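Local coordinates for LPXTG cell wall surface protein (Streptococcus gordonii, PDB 4IGB), which probably acts as a streptococcal surface adhesin that is held to peptidoglycan through its LPXTG motif, this N-terminal piece comprising the N1 and N2 domains, at residues 194-199 / 260-265; 126-131 / 164-169; 338-343 / 407-412; 292-297 / 315-320. One frame throughout, in Å; residues are numbered along the deposited sequence.

Contact 2 comes first along the chain, followed by contact 1, contact 4 and contact 3. Contacts 1 and 2 belong to the N-terminal domain, with centres 33 Å apart. Contact 1 joins two strands of a five-stranded mixed sheet and leads to the sodium site. Contact 2, where helix 122-129 meets a loop, lies far out in the N-terminal domain, its centre about 36 Å from the centre of the chain. Contacts 3 and 4 belong to the N2 domain and reach one sheet. They touch through Leu296 and residues Asn411 and Thr412. Contacts 2 and 3 lie on opposite sides of the chain's centre, with centres 67 Å apart. The four contacts thus sample both domains of an elongated, strand-rich region.

Contact 1. Residues 194-199 / 260-265; sequences MKPTDI and LALRSN. With NA (sodium ion), chain M; SO4 (sulfate ion), chain J.
Pro196 packs against Leu260 and Leu262 where the chain leaves strand 193-194. Its CG lies 3.8 Å from Leu260 CD2, and the two side chains cross obliquely. Leu260 CG sits between the backbone N and the carbonyl carbon (chi1 65°), and from there its CD2 reaches the proline ring. Leu262 CD1 also reaches the ring, 4.1 Å from Pro196 CD. The backbones hold these groups in place. Met194 and Leu262 form an antiparallel hydrogen-bonded pair, with Met194 N 3.0 Å from Leu262 O and Leu262 N 2.9 Å from Met194 O. Past this pair, Leu260 N donates to Pro196 O at 3.0 Å. Pro196 has no N-H to return, and Leu260 O instead receives a CA-H...O contact from Lys195 CA at 3.2 Å.

The Lys195 chain bends about CG-CD (chi3 64°), which swings CE aside, and bends again before NZ. Its NZ makes a weak bond to O1 of a sulfate, probably from the crystallisation liquor, at 3.5 Å. Its stronger partner is Asn255 OD1. Further along the loop, Asp198 OD1 binds the sodium ion at 2.6 Å. A water, Asp200 and the carbonyl of Thr248 also bind the metal. The contact is an edge-strand pairing in a mixed sheet of the N-terminal domain, continued by a loop that carries a sodium ligand.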
loop_
_atom_site.group_PDB
_atom_site.type_symbol
_atom_site.label_atom_id
_atom_site.label_comp_id
_atom_site.label_asym_id
_atom_site.label_seq_id
_atom_site.Cartn_x
_atom_site.Cartn_y
_atom_site.Cartn_z
ATOM N N MET B 194 -3.763 1.150 -1.065
ATOM C CA MET B 194 -5.035 0.470 -0.899
ATOM C C MET B 194 -5.957 0.816 -2.062
ATOM O O MET B 194 -5.886 1.915 -2.617
ATOM C CB MET B 194 -5.681 0.835 0.426
ATOM C CG MET B 194 -4.981 0.194 1.642
ATOM S SD MET B 194 -5.952 0.290 3.167
ATOM C CE MET B 194 -7.199 -0.960 2.848
ATOM N N LYS B 195 -6.815 -0.122 -2.433
ATOM C CA LYS B 195 -7.729 0.108 -3.546
ATOM C C LYS B 195 -9.133 -0.397 -3.213
ATOM O O LYS B 195 -9.514 -1.491 -3.610
ATOM C CB LYS B 195 -7.193 -0.562 -4.811
ATOM C CG LYS B 195 -8.081 -0.355 -6.046
ATOM C CD LYS B 195 -7.485 -1.027 -7.274
ATOM C CE LYS B 195 -7.412 -2.526 -7.120
ATOM N NZ LYS B 195 -8.751 -3.109 -6.941
ATOM N N PRO B 196 -9.907 0.400 -2.473
ATOM C CA PRO B 196 -11.271 -0.027 -2.144
ATOM C C PRO B 196 -12.067 -0.144 -3.439
ATOM O O PRO B 196 -11.897 0.705 -4.314
ATOM C CB PRO B 196 -11.835 1.146 -1.340
ATOM C CG PRO B 196 -10.693 2.055 -1.058
ATOM C CD PRO B 196 -9.644 1.795 -2.085
ATOM N N THR B 197 -12.917 -1.156 -3.560
ATOM C CA THR B 197 -13.777 -1.282 -4.735
ATOM C C THR B 197 -15.205 -1.599 -4.328
ATOM O O THR B 197 -15.467 -2.038 -3.210
ATOM C CB THR B 197 -13.297 -2.404 -5.672
ATOM O OG1 THR B 197 -13.383 -3.653 -4.984
ATOM C CG2 THR B 197 -11.862 -2.166 -6.106
ATOM N N ASP B 198 -16.139 -1.373 -5.242
ATOM C CA ASP B 198 -17.508 -1.804 -5.018
ATOM C C ASP B 198 -18.120 -1.191 -3.779
ATOM O O ASP B 198 -18.891 -1.847 -3.076
ATOM C CB ASP B 198 -17.609 -3.336 -4.911
ATOM C CG ASP B 198 -19.049 -3.821 -5.070
ATOM O OD1 ASP B 198 -19.782 -3.185 -5.863
ATOM O OD2 ASP B 198 -19.458 -4.790 -4.398
ATOM N N ILE B 199 -17.800 0.069 -3.516
ATOM C CA ILE B 199 -18.457 0.779 -2.426
ATOM C C ILE B 199 -19.814 1.269 -2.928
ATOM O O ILE B 199 -19.895 2.361 -3.504
ATOM C CB ILE B 199 -17.643 1.989 -1.957
ATOM C CG1 ILE B 199 -16.209 1.555 -1.634
ATOM C CG2 ILE B 199 -18.350 2.679 -0.767
ATOM C CD1 ILE B 199 -16.138 0.331 -0.751
ATOM N N LEU B 260 -11.475 3.317 -5.795
ATOM C CA LEU B 260 -10.433 4.321 -5.933
ATOM C C LEU B 260 -9.112 3.748 -5.459
ATOM O O LEU B 260 -9.085 2.662 -4.894
ATOM C CB LEU B 260 -10.777 5.575 -5.125
ATOM C CG LEU B 260 -10.844 5.428 -3.598
ATOM C CD1 LEU B 260 -10.560 6.755 -2.911
ATOM C CD2 LEU B 260 -12.193 4.881 -3.160
ATOM N N ALA B 261 -8.025 4.486 -5.680
ATOM C CA ALA B 261 -6.699 4.043 -5.281
ATOM C C ALA B 261 -6.010 5.117 -4.460
ATOM O O ALA B 261 -6.072 6.304 -4.793
ATOM C CB ALA B 261 -5.851 3.676 -6.495
ATOM N N LEU B 262 -5.343 4.681 -3.400
ATOM C CA LEU B 262 -4.701 5.568 -2.431
ATOM C C LEU B 262 -3.274 5.105 -2.155
ATOM O O LEU B 262 -3.050 3.942 -1.772
ATOM C CB LEU B 262 -5.491 5.565 -1.117
ATOM C CG LEU B 262 -6.975 5.963 -1.171
ATOM C CD1 LEU B 262 -7.829 5.045 -0.335
ATOM C CD2 LEU B 262 -7.155 7.401 -0.683
ATOM N N ARG B 263 -2.320 6.001 -2.373
ATOM C CA ARG B 263 -0.926 5.758 -2.032
ATOM C C ARG B 263 -0.588 6.547 -0.770
ATOM O O ARG B 263 -0.690 7.768 -0.756
ATOM C CB ARG B 263 -0.002 6.176 -3.173
ATOM C CG ARG B 263 1.492 6.178 -2.787
ATOM C CD ARG B 263 2.282 7.150 -3.629
ATOM N NE ARG B 263 2.351 6.780 -5.045
ATOM C CZ ARG B 263 2.719 7.634 -5.998
ATOM N NH1 ARG B 263 3.019 8.892 -5.674
ATOM N NH2 ARG B 263 2.788 7.242 -7.266
ATOM N N SER B 264 -0.237 5.839 0.298
ATOM C CA SER B 264 0.109 6.474 1.571
ATOM C C SER B 264 1.401 7.295 1.516
ATOM O O SER B 264 2.234 7.111 0.639
ATOM C CB SER B 264 0.220 5.425 2.689
ATOM O OG SER B 264 0.643 6.021 3.913
ATOM N N ASN B 265 1.552 8.211 2.467
ATOM C CA ASN B 265 2.845 8.835 2.724
ATOM C C ASN B 265 3.850 7.858 3.336
ATOM O O ASN B 265 5.056 8.132 3.347
ATOM C CB ASN B 265 2.685 10.024 3.690
ATOM C CG ASN B 265 2.084 11.234 3.022
ATOM O OD1 ASN B 265 2.230 11.411 1.815
ATOM N ND2 ASN B 265 1.408 12.079 3.802
HETATM NA NA NA M . -22.015 -4.500 -6.413
HETATM S S SO4 J . -6.982 -6.744 -7.829
HETATM O O1 SO4 J . -7.938 -6.023 -8.667
HETATM O O2 SO4 J . -7.254 -6.458 -6.431
HETATM O O3 SO4 J . -5.630 -6.317 -8.179
HETATM O O4 SO4 J . -7.133 -8.186 -8.034
HETATM O O HOH W 1 -20.803 -6.503 -7.122
#

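Contact 2. Residues 126-131 / 164-169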
loop_
_atom_site.group_PDB
_atom_site.type_symbol
_atom_site.label_atom_id
_atom_site.label_comp_id
_atom_site.label_asym_id
_atom_site.label_seq_id
_atom_site.Cartn_x
_atom_site.Cartn_y
_atom_site.Cartn_z
ATOM N N SER B 126 -35.485 -8.829 17.266
ATOM C CA SER B 126 -35.725 -10.249 17.114
ATOM C C SER B 126 -34.426 -11.036 17.314
ATOM O O SER B 126 -34.386 -11.991 18.090
ATOM C CB SER B 126 -36.317 -10.510 15.731
ATOM O OG SER B 126 -36.585 -11.880 15.529
ATOM N N GLU B 127 -33.364 -10.626 16.619
ATOM C CA GLU B 127 -32.056 -11.272 16.751
ATOM C C GLU B 127 -31.543 -11.209 18.189
ATOM O O GLU B 127 -31.077 -12.201 18.737
ATOM C CB GLU B 127 -31.034 -10.627 15.807
ATOM C CG GLU B 127 -31.372 -10.767 14.341
ATOM C CD GLU B 127 -31.243 -12.204 13.841
ATOM O OE1 GLU B 127 -32.201 -12.982 14.004
ATOM O OE2 GLU B 127 -30.182 -12.560 13.288
ATOM N N MET B 128 -31.641 -10.038 18.805
ATOM C CA MET B 128 -31.168 -9.873 20.176
ATOM C C MET B 128 -31.887 -10.807 21.137
ATOM O O MET B 128 -31.273 -11.370 22.048
ATOM C CB MET B 128 -31.322 -8.419 20.629
ATOM C CG MET B 128 -30.363 -7.470 19.924
ATOM S SD MET B 128 -28.638 -7.748 20.370
ATOM C CE MET B 128 -28.548 -6.839 21.912
ATOM N N ASN B 129 -33.190 -10.968 20.931
ATOM C CA ASN B 129 -33.991 -11.829 21.799
ATOM C C ASN B 129 -33.944 -13.316 21.436
ATOM O O ASN B 129 -34.287 -14.168 22.262
ATOM C CB ASN B 129 -35.441 -11.353 21.839
ATOM C CG ASN B 129 -35.584 -10.020 22.521
ATOM O OD1 ASN B 129 -36.445 -9.217 22.166
ATOM N ND2 ASN B 129 -34.729 -9.767 23.501
ATOM N N SER B 130 -33.521 -13.623 20.211
ATOM C CA SER B 130 -33.485 -15.012 19.746
ATOM C C SER B 130 -32.728 -15.910 20.718
ATOM O O SER B 130 -31.993 -15.436 21.584
ATOM C CB SER B 130 -32.830 -15.103 18.365
ATOM O OG SER B 130 -31.417 -15.136 18.492
ATOM N N ALA B 131 -32.899 -17.216 20.575
ATOM C CA ALA B 131 -32.173 -18.149 21.421
ATOM C C ALA B 131 -30.807 -18.476 20.823
ATOM O O ALA B 131 -29.835 -18.670 21.545
ATOM C CB ALA B 131 -32.986 -19.419 21.634
ATOM N N TYR B 164 -24.789 -18.901 14.583
ATOM C CA TYR B 164 -25.237 -18.054 15.682
ATOM C C TYR B 164 -24.932 -16.576 15.439
ATOM O O TYR B 164 -24.878 -15.780 16.378
ATOM C CB TYR B 164 -24.649 -18.530 17.021
ATOM C CG TYR B 164 -23.201 -18.924 16.928
ATOM C CD1 TYR B 164 -22.210 -17.953 16.826
ATOM C CD2 TYR B 164 -22.819 -20.264 16.919
ATOM C CE1 TYR B 164 -20.868 -18.300 16.726
ATOM C CE2 TYR B 164 -21.486 -20.623 16.819
ATOM C CZ TYR B 164 -20.510 -19.632 16.723
ATOM O OH TYR B 164 -19.177 -19.960 16.620
ATOM N N ILE B 165 -24.748 -16.210 14.176
ATOM C CA ILE B 165 -24.435 -14.828 13.825
ATOM C C ILE B 165 -25.693 -14.039 13.485
ATOM O O ILE B 165 -26.494 -14.464 12.659
ATOM C CB ILE B 165 -23.459 -14.745 12.645
ATOM C CG1 ILE B 165 -22.322 -15.759 12.814
ATOM C CG2 ILE B 165 -22.899 -13.330 12.521
ATOM C CD1 ILE B 165 -21.451 -15.909 11.587
ATOM N N MET B 166 -25.860 -12.884 14.120
ATOM C CA MET B 166 -27.035 -12.044 13.902
ATOM C C MET B 166 -27.064 -11.413 12.518
ATOM O O MET B 166 -26.046 -10.914 12.036
ATOM C CB MET B 166 -27.083 -10.922 14.937
ATOM C CG MET B 166 -27.253 -11.395 16.344
ATOM S SD MET B 166 -27.385 -9.988 17.468
ATOM C CE MET B 166 -27.609 -10.890 18.999
ATOM N N ASN B 167 -28.239 -11.431 11.891
ATOM C CA ASN B 167 -28.452 -10.730 10.633
ATOM C C ASN B 167 -29.165 -9.404 10.843
ATOM O O ASN B 167 -30.223 -9.347 11.469
ATOM C CB ASN B 167 -29.274 -11.583 9.662
ATOM C CG ASN B 167 -28.539 -12.822 9.220
ATOM O OD1 ASN B 167 -28.634 -13.876 9.860
ATOM N ND2 ASN B 167 -27.805 -12.711 8.112
ATOM N N LYS B 168 -28.584 -8.340 10.313
ATOM C CA LYS B 168 -29.262 -7.055 10.288
ATOM C C LYS B 168 -29.645 -6.596 11.676
ATOM O O LYS B 168 -30.718 -6.021 11.864
ATOM C CB LYS B 168 -30.517 -7.133 9.414
ATOM C CG LYS B 168 -30.238 -7.509 7.974
ATOM C CD LYS B 168 -31.535 -7.839 7.239
ATOM C CE LYS B 168 -31.267 -8.285 5.818
ATOM N NZ LYS B 168 -32.524 -8.740 5.166
ATOM N N ALA B 169 -28.772 -6.846 12.646
ATOM C CA ALA B 169 -28.990 -6.394 14.021
ATOM C C ALA B 169 -28.192 -5.129 14.361
ATOM O O ALA B 169 -28.680 -4.237 15.067
ATOM C CB ALA B 169 -28.650 -7.504 14.994
#
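Glu127 and Met166 face each other across the contact, with Met128 and Asn167 beside them. The Glu127 side chain bends about CB-CG (chi2 -69°), which brings CD toward the loop. Its OE2 accepts the backbone N-H of Asn167 at 2.6 Å, in a nearly straight bond of 166°. The donor comes to the anti side of OE2, somewhat out of the carboxylate plane. The aliphatic part of Glu127 also packs: CB lies 3.9 Å from Met166 CG and 4.0 Å from Ala169 CB. Met166 is extended beyond CG and passes this CB. At its far end, Met166 CE meets Met128 SD at 3.6 Å, with the two sulfurs close behind. At the close of the helix, Ser130 OG donates to Glu127 O at 3.0 Å.

Gln123 donates to Asn167 O, while Asn167 ND2 reaches the carbonyl of Glu58. The backbone of Met166 bonds to Thr135, and that of Ala169 to Leu119. Helix 122-129 therefore packs on the loop before strand 170-182, while linking strand 103-118 of the eight-stranded sheet to strand 135-142 of the six-stranded one.

Contact 3. Residues 338-343 / 407-412; sequences KFDERL and EKIDNT
An Asx turn at Asp340 holds Arg342 against the carbonyls of Glu407 and Lys408, in the type I turn between strands 333-338 and 343-352 of the N2 domain. Asp340 OD2 accepts Arg342 N at 2.9 Å through its anti lone pair. The same carboxylate binds the guanidinium side-on, with Arg342 NE 3.0 Å from Asp340 OD2 and Arg342 NH2 2.9 Å from Asp340 OD1. Both oxygens lie in the guanidinium plane and are met on their syn sides, though well out of the carboxylate plane.

The opposite segment supplies two carbonyl acceptors. Arg342 NH1 donates to Glu407 O at 2.6 Å, tilted 26° from the guanidinium plane; Glu407 itself is poorly ordered. Arg342 NH2 makes a weak bond to Lys408 O at 3.0 Å. Ile409 CG1 lies over one guanidinium face, offset toward the rim. Its other branch, CG2, touches Asp340 CB at 3.5 Å, the two side chains crossing at about a right angle. Leu343 CD1 reaches the same CG2 at 4.0 Å. One water joins Asp340 OD1 to Asp410 N, and another joins Asp340 N to Asp410 O.

The buried Arg342 is paired with Asp340, and this pairing would be expected to favour the ionised form of the acid. NH1 also binds the carbonyl of Glu407, and NH2 that of Lys408 weakly. Waters tie both the carboxylate and the backbone N of Asp340 to Asp410.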
loop_
_atom_site.group_PDB
_atom_site.type_symbol
_atom_site.label_atom_id
_atom_site.label_comp_id
_atom_site.label_asym_id
_atom_site.label_seq_id
_atom_site.Cartn_x
_atom_site.Cartn_y
_atom_site.Cartn_z
ATOM N N LYS B 338 25.519 8.160 -3.098
ATOM C CA LYS B 338 26.346 8.605 -1.987
ATOM C C LYS B 338 27.635 7.816 -2.027
ATOM O O LYS B 338 27.626 6.592 -2.044
ATOM C CB LYS B 338 25.633 8.434 -0.641
ATOM C CG LYS B 338 26.442 8.976 0.537
ATOM C CD LYS B 338 25.698 8.808 1.861
ATOM C CE LYS B 338 26.547 9.275 3.037
ATOM N NZ LYS B 338 26.071 8.670 4.319
ATOM N N PHE B 339 28.749 8.524 -2.065
ATOM C CA PHE B 339 30.025 7.866 -2.302
ATOM C C PHE B 339 30.817 7.631 -1.039
ATOM O O PHE B 339 30.916 8.509 -0.186
ATOM C CB PHE B 339 30.853 8.688 -3.287
ATOM C CG PHE B 339 30.207 8.818 -4.642
ATOM C CD1 PHE B 339 30.156 7.731 -5.506
ATOM C CD2 PHE B 339 29.641 10.018 -5.046
ATOM C CE1 PHE B 339 29.560 7.851 -6.752
ATOM C CE2 PHE B 339 29.051 10.136 -6.285
ATOM C CZ PHE B 339 29.013 9.048 -7.139
ATOM N N ASP B 340 31.384 6.435 -0.932
ATOM C CA ASP B 340 32.316 6.131 0.144
ATOM C C ASP B 340 33.301 7.297 0.305
ATOM O O ASP B 340 33.765 7.874 -0.683
ATOM C CB ASP B 340 33.046 4.822 -0.172
ATOM C CG ASP B 340 33.917 4.339 0.973
ATOM O OD1 ASP B 340 33.686 3.217 1.471
ATOM O OD2 ASP B 340 34.849 5.069 1.358
ATOM N N GLU B 341 33.608 7.643 1.555
ATOM C CA GLU B 341 34.464 8.794 1.869
ATOM C C GLU B 341 35.864 8.706 1.269
ATOM O O GLU B 341 36.563 9.717 1.158
ATOM C CB GLU B 341 34.552 9.001 3.390
ATOM C CG GLU B 341 33.298 9.670 3.941
ATOM C CD GLU B 341 33.175 9.583 5.452
ATOM O OE1 GLU B 341 34.024 8.914 6.087
ATOM O OE2 GLU B 341 32.219 10.184 5.996
ATOM N N ARG B 342 36.268 7.499 0.887
ATOM C CA ARG B 342 37.572 7.293 0.264
ATOM C C ARG B 342 37.566 7.659 -1.222
ATOM O O ARG B 342 38.577 7.489 -1.915
ATOM C CB ARG B 342 38.027 5.846 0.461
ATOM C CG ARG B 342 38.312 5.520 1.918
ATOM C CD ARG B 342 38.454 4.036 2.126
ATOM N NE ARG B 342 37.180 3.333 2.020
ATOM C CZ ARG B 342 37.050 2.035 2.240
ATOM N NH1 ARG B 342 38.119 1.322 2.562
ATOM N NH2 ARG B 342 35.866 1.449 2.143
ATOM N N LEU B 343 36.426 8.159 -1.702
ATOM C CA LEU B 343 36.280 8.552 -3.097
ATOM C C LEU B 343 36.000 10.037 -3.233
ATOM O O LEU B 343 35.253 10.610 -2.438
ATOM C CB LEU B 343 35.127 7.789 -3.753
ATOM C CG LEU B 343 35.220 6.279 -3.974
ATOM C CD1 LEU B 343 33.897 5.783 -4.591
ATOM C CD2 LEU B 343 36.418 5.891 -4.852
ATOM N N GLU B 407 36.888 -2.060 4.616
ATOM C CA GLU B 407 37.801 -2.604 3.615
ATOM C C GLU B 407 37.334 -2.184 2.242
ATOM O O GLU B 407 37.697 -1.109 1.764
ATOM C CB GLU B 407 37.885 -4.130 3.685
ATOM C CG GLU B 407 39.001 -4.747 2.824
ATOM C CD GLU B 407 38.708 -4.724 1.313
ATOM O OE1 GLU B 407 38.230 -5.742 0.759
ATOM O OE2 GLU B 407 38.969 -3.689 0.670
ATOM N N LYS B 408 36.521 -3.039 1.622
ATOM C CA LYS B 408 36.061 -2.845 0.249
ATOM C C LYS B 408 35.239 -1.572 0.137
ATOM O O LYS B 408 34.641 -1.124 1.110
ATOM C CB LYS B 408 35.231 -4.047 -0.207
ATOM C CG LYS B 408 34.012 -4.282 0.663
ATOM C CD LYS B 408 33.382 -5.649 0.430
ATOM C CE LYS B 408 32.207 -5.881 1.397
ATOM N NZ LYS B 408 30.892 -6.083 0.700
ATOM N N ILE B 409 35.224 -0.975 -1.045
ATOM C CA ILE B 409 34.392 0.194 -1.241
ATOM C C ILE B 409 33.071 -0.273 -1.811
ATOM O O ILE B 409 33.033 -0.869 -2.888
ATOM C CB ILE B 409 35.037 1.221 -2.174
ATOM C CG1 ILE B 409 36.334 1.748 -1.565
ATOM C CG2 ILE B 409 34.070 2.368 -2.434
ATOM C CD1 ILE B 409 37.221 2.461 -2.563
ATOM N N ASP B 410 32.000 -0.024 -1.060
ATOM C CA ASP B 410 30.638 -0.376 -1.460
ATOM C C ASP B 410 29.929 0.815 -2.082
ATOM O O ASP B 410 30.300 1.971 -1.846
ATOM C CB ASP B 410 29.831 -0.856 -0.245
ATOM C CG ASP B 410 30.313 -2.193 0.278
ATOM O OD1 ASP B 410 30.812 -2.998 -0.539
ATOM O OD2 ASP B 410 30.202 -2.441 1.497
ATOM N N ASN B 411 28.891 0.534 -2.865
ATOM C CA ASN B 411 28.072 1.596 -3.420
ATOM C C ASN B 411 26.653 1.107 -3.739
ATOM O O ASN B 411 26.450 -0.044 -4.140
ATOM C CB ASN B 411 28.751 2.185 -4.654
ATOM C CG ASN B 411 28.000 3.368 -5.225
ATOM O OD1 ASN B 411 27.336 3.249 -6.250
ATOM N ND2 ASN B 411 28.087 4.517 -4.553
ATOM N N THR B 412 25.681 1.985 -3.527
ATOM C CA THR B 412 24.277 1.711 -3.819
ATOM C C THR B 412 23.667 3.015 -4.311
ATOM O O THR B 412 23.998 4.092 -3.804
ATOM C CB THR B 412 23.523 1.195 -2.560
ATOM O OG1 THR B 412 23.987 -0.121 -2.242
ATOM C CG2 THR B 412 22.001 1.128 -2.785
HETATM O O HOH W 2 26.133 4.235 -1.627
HETATM O O HOH W 3 31.828 1.518 1.291
HETATM O O HOH W 4 30.971 4.386 -2.966
#

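Contact 4. Residues 292-297 / 315-320; sequences PRPVLE and ATFKVP
Strands 295-297 and 315-317 run antiparallel at 170°, their axes 4.7 Å apart, as adjoining parts of a beta hairpin. Val295 and Thr316 are a hydrogen-bonded pair: Val295 N lies 3.0 Å from Thr316 O, and Thr316 N lies 2.8 Å from Val295 O. Leu296 and Ala315 are the next pair, non-hydrogen-bonded.

Leu296 CD1 packs on Ala315 CB at 4.0 Å, on one face of the sheet. Val295 and Thr316 meet on the other face, CB to CB at 4.3 Å. Before the strand, CB and CG of Pro294 rest on Phe317 CD1, CG at 3.7 Å. Pro292 and Lys318 cross at about a right angle. Lys318 CG, anti to the backbone N (chi1 179°), touches Pro292 CD at 3.8 Å. Leu415 of strand 409-417 touches both Pro294 and Phe317, and Asn411 of the same strand touches Leu296.

Two waters continue the pairing past the strands. One donates to Arg293 O and Thr316 O. A second donates to Pro292 O and Lys318 O. A third lies beside the bonded pair, near Val295 O, Glu297 OE1 and Thr316 OG1. Thr316 O accepts from Val295 N and a water, and Pro294 CA makes a CA-H...O contact to it at 3.3 Å. Beyond Val295 and Thr316, toward Pro292 and Lys318, the direct bonds stop. There, water bridges between carbonyls join the two segments, and the proline rings meet Phe317 and Lys318 by apolar contact.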
loop_
_atom_site.group_PDB
_atom_site.type_symbol
_atom_site.label_atom_id
_atom_site.label_comp_id
_atom_site.label_asym_id
_atom_site.label_seq_id
_atom_site.Cartn_x
_atom_site.Cartn_y
_atom_site.Cartn_z
ATOM N N PRO B 292 12.177 -3.737 -13.466
ATOM C CA PRO B 292 13.319 -4.038 -12.586
ATOM C C PRO B 292 13.801 -2.881 -11.715
ATOM O O PRO B 292 13.610 -1.724 -12.053
ATOM C CB PRO B 292 14.430 -4.420 -13.573
ATOM C CG PRO B 292 14.051 -3.723 -14.846
ATOM C CD PRO B 292 12.550 -3.754 -14.890
ATOM N N ARG B 293 14.443 -3.213 -10.604
ATOM C CA ARG B 293 15.118 -2.226 -9.774
ATOM C C ARG B 293 16.259 -1.624 -10.574
ATOM O O ARG B 293 16.658 -2.174 -11.601
ATOM C CB ARG B 293 15.683 -2.890 -8.512
ATOM C CG ARG B 293 14.627 -3.474 -7.598
ATOM C CD ARG B 293 15.235 -4.511 -6.647
ATOM N NE ARG B 293 16.435 -4.016 -5.966
ATOM C CZ ARG B 293 17.189 -4.755 -5.154
ATOM N NH1 ARG B 293 18.256 -4.231 -4.560
ATOM N NH2 ARG B 293 16.871 -6.025 -4.928
ATOM N N PRO B 294 16.795 -0.488 -10.107
ATOM C CA PRO B 294 17.966 0.055 -10.796
ATOM C C PRO B 294 19.110 -0.949 -10.805
ATOM O O PRO B 294 19.308 -1.694 -9.837
ATOM C CB PRO B 294 18.316 1.293 -9.959
ATOM C CG PRO B 294 16.975 1.743 -9.444
ATOM C CD PRO B 294 16.246 0.458 -9.118
ATOM N N VAL B 295 19.842 -0.969 -11.914
ATOM C CA VAL B 295 20.997 -1.838 -12.076
ATOM C C VAL B 295 22.283 -1.024 -11.953
ATOM O O VAL B 295 22.512 -0.067 -12.706
ATOM C CB VAL B 295 20.975 -2.554 -13.449
ATOM C CG1 VAL B 295 22.207 -3.419 -13.610
ATOM C CG2 VAL B 295 19.702 -3.390 -13.582
ATOM N N LEU B 296 23.116 -1.403 -10.993
ATOM C CA LEU B 296 24.335 -0.668 -10.723
ATOM C C LEU B 296 25.531 -1.523 -11.060
ATOM O O LEU B 296 25.572 -2.700 -10.712
ATOM C CB LEU B 296 24.393 -0.247 -9.252
ATOM C CG LEU B 296 25.640 0.534 -8.827
ATOM C CD1 LEU B 296 25.672 1.884 -9.538
ATOM C CD2 LEU B 296 25.673 0.714 -7.317
ATOM N N GLU B 297 26.505 -0.923 -11.731
ATOM C CA GLU B 297 27.724 -1.612 -12.113
ATOM C C GLU B 297 28.914 -0.738 -11.737
ATOM O O GLU B 297 28.810 0.482 -11.722
ATOM C CB GLU B 297 27.728 -1.875 -13.624
ATOM C CG GLU B 297 26.437 -2.494 -14.145
ATOM C CD GLU B 297 26.383 -2.562 -15.670
ATOM O OE1 GLU B 297 25.555 -1.851 -16.279
ATOM O OE2 GLU B 297 27.162 -3.336 -16.260
ATOM N N ALA B 315 24.819 3.365 -13.615
ATOM C CA ALA B 315 23.513 3.021 -13.078
ATOM C C ALA B 315 22.439 3.139 -14.141
ATOM O O ALA B 315 22.306 4.170 -14.807
ATOM C CB ALA B 315 23.175 3.901 -11.886
ATOM N N THR B 316 21.660 2.078 -14.280
ATOM C CA THR B 316 20.582 2.049 -15.256
ATOM C C THR B 316 19.237 2.042 -14.554
ATOM O O THR B 316 18.933 1.132 -13.782
ATOM C CB THR B 316 20.703 0.807 -16.109
ATOM O OG1 THR B 316 21.994 0.808 -16.731
ATOM C CG2 THR B 316 19.594 0.760 -17.159
ATOM N N PHE B 317 18.428 3.060 -14.816
ATOM C CA PHE B 317 17.164 3.202 -14.097
ATOM C C PHE B 317 15.988 2.911 -15.010
ATOM O O PHE B 317 15.783 3.607 -15.998
ATOM C CB PHE B 317 17.040 4.620 -13.514
ATOM C CG PHE B 317 18.169 4.989 -12.583
ATOM C CD1 PHE B 317 18.060 4.768 -11.224
ATOM C CD2 PHE B 317 19.337 5.547 -13.073
ATOM C CE1 PHE B 317 19.105 5.089 -10.357
ATOM C CE2 PHE B 317 20.384 5.881 -12.212
ATOM C CZ PHE B 317 20.264 5.648 -10.852
ATOM N N LYS B 318 15.202 1.893 -14.675
ATOM C CA LYS B 318 13.966 1.657 -15.414
ATOM C C LYS B 318 12.889 2.586 -14.874
ATOM O O LYS B 318 12.714 2.707 -13.659
ATOM C CB LYS B 318 13.530 0.188 -15.320
ATOM C CG LYS B 318 12.211 -0.157 -16.046
ATOM C CD LYS B 318 10.997 0.362 -15.276
ATOM C CE LYS B 318 9.910 -0.683 -15.071
ATOM N NZ LYS B 318 9.498 -1.458 -16.279
ATOM N N VAL B 319 12.167 3.231 -15.783
ATOM C CA VAL B 319 11.131 4.173 -15.423
ATOM C C VAL B 319 9.747 3.514 -15.388
ATOM O O VAL B 319 9.303 2.942 -16.379
ATOM C CB VAL B 319 11.111 5.349 -16.427
ATOM C CG1 VAL B 319 10.001 6.314 -16.090
ATOM C CG2 VAL B 319 12.470 6.056 -16.465
ATOM N N PRO B 320 9.049 3.611 -14.244
ATOM C CA PRO B 320 7.708 3.029 -14.107
ATOM C C PRO B 320 6.704 3.678 -15.048
ATOM O O PRO B 320 6.734 4.888 -15.237
ATOM C CB PRO B 320 7.316 3.365 -12.658
ATOM C CG PRO B 320 8.539 3.826 -12.006
ATOM C CD PRO B 320 9.439 4.376 -13.053
HETATM O O HOH W 5 14.603 1.126 -11.992
HETATM O O HOH W 6 16.966 -1.001 -14.046
HETATM O O HOH W 7 23.926 -0.124 -15.173
#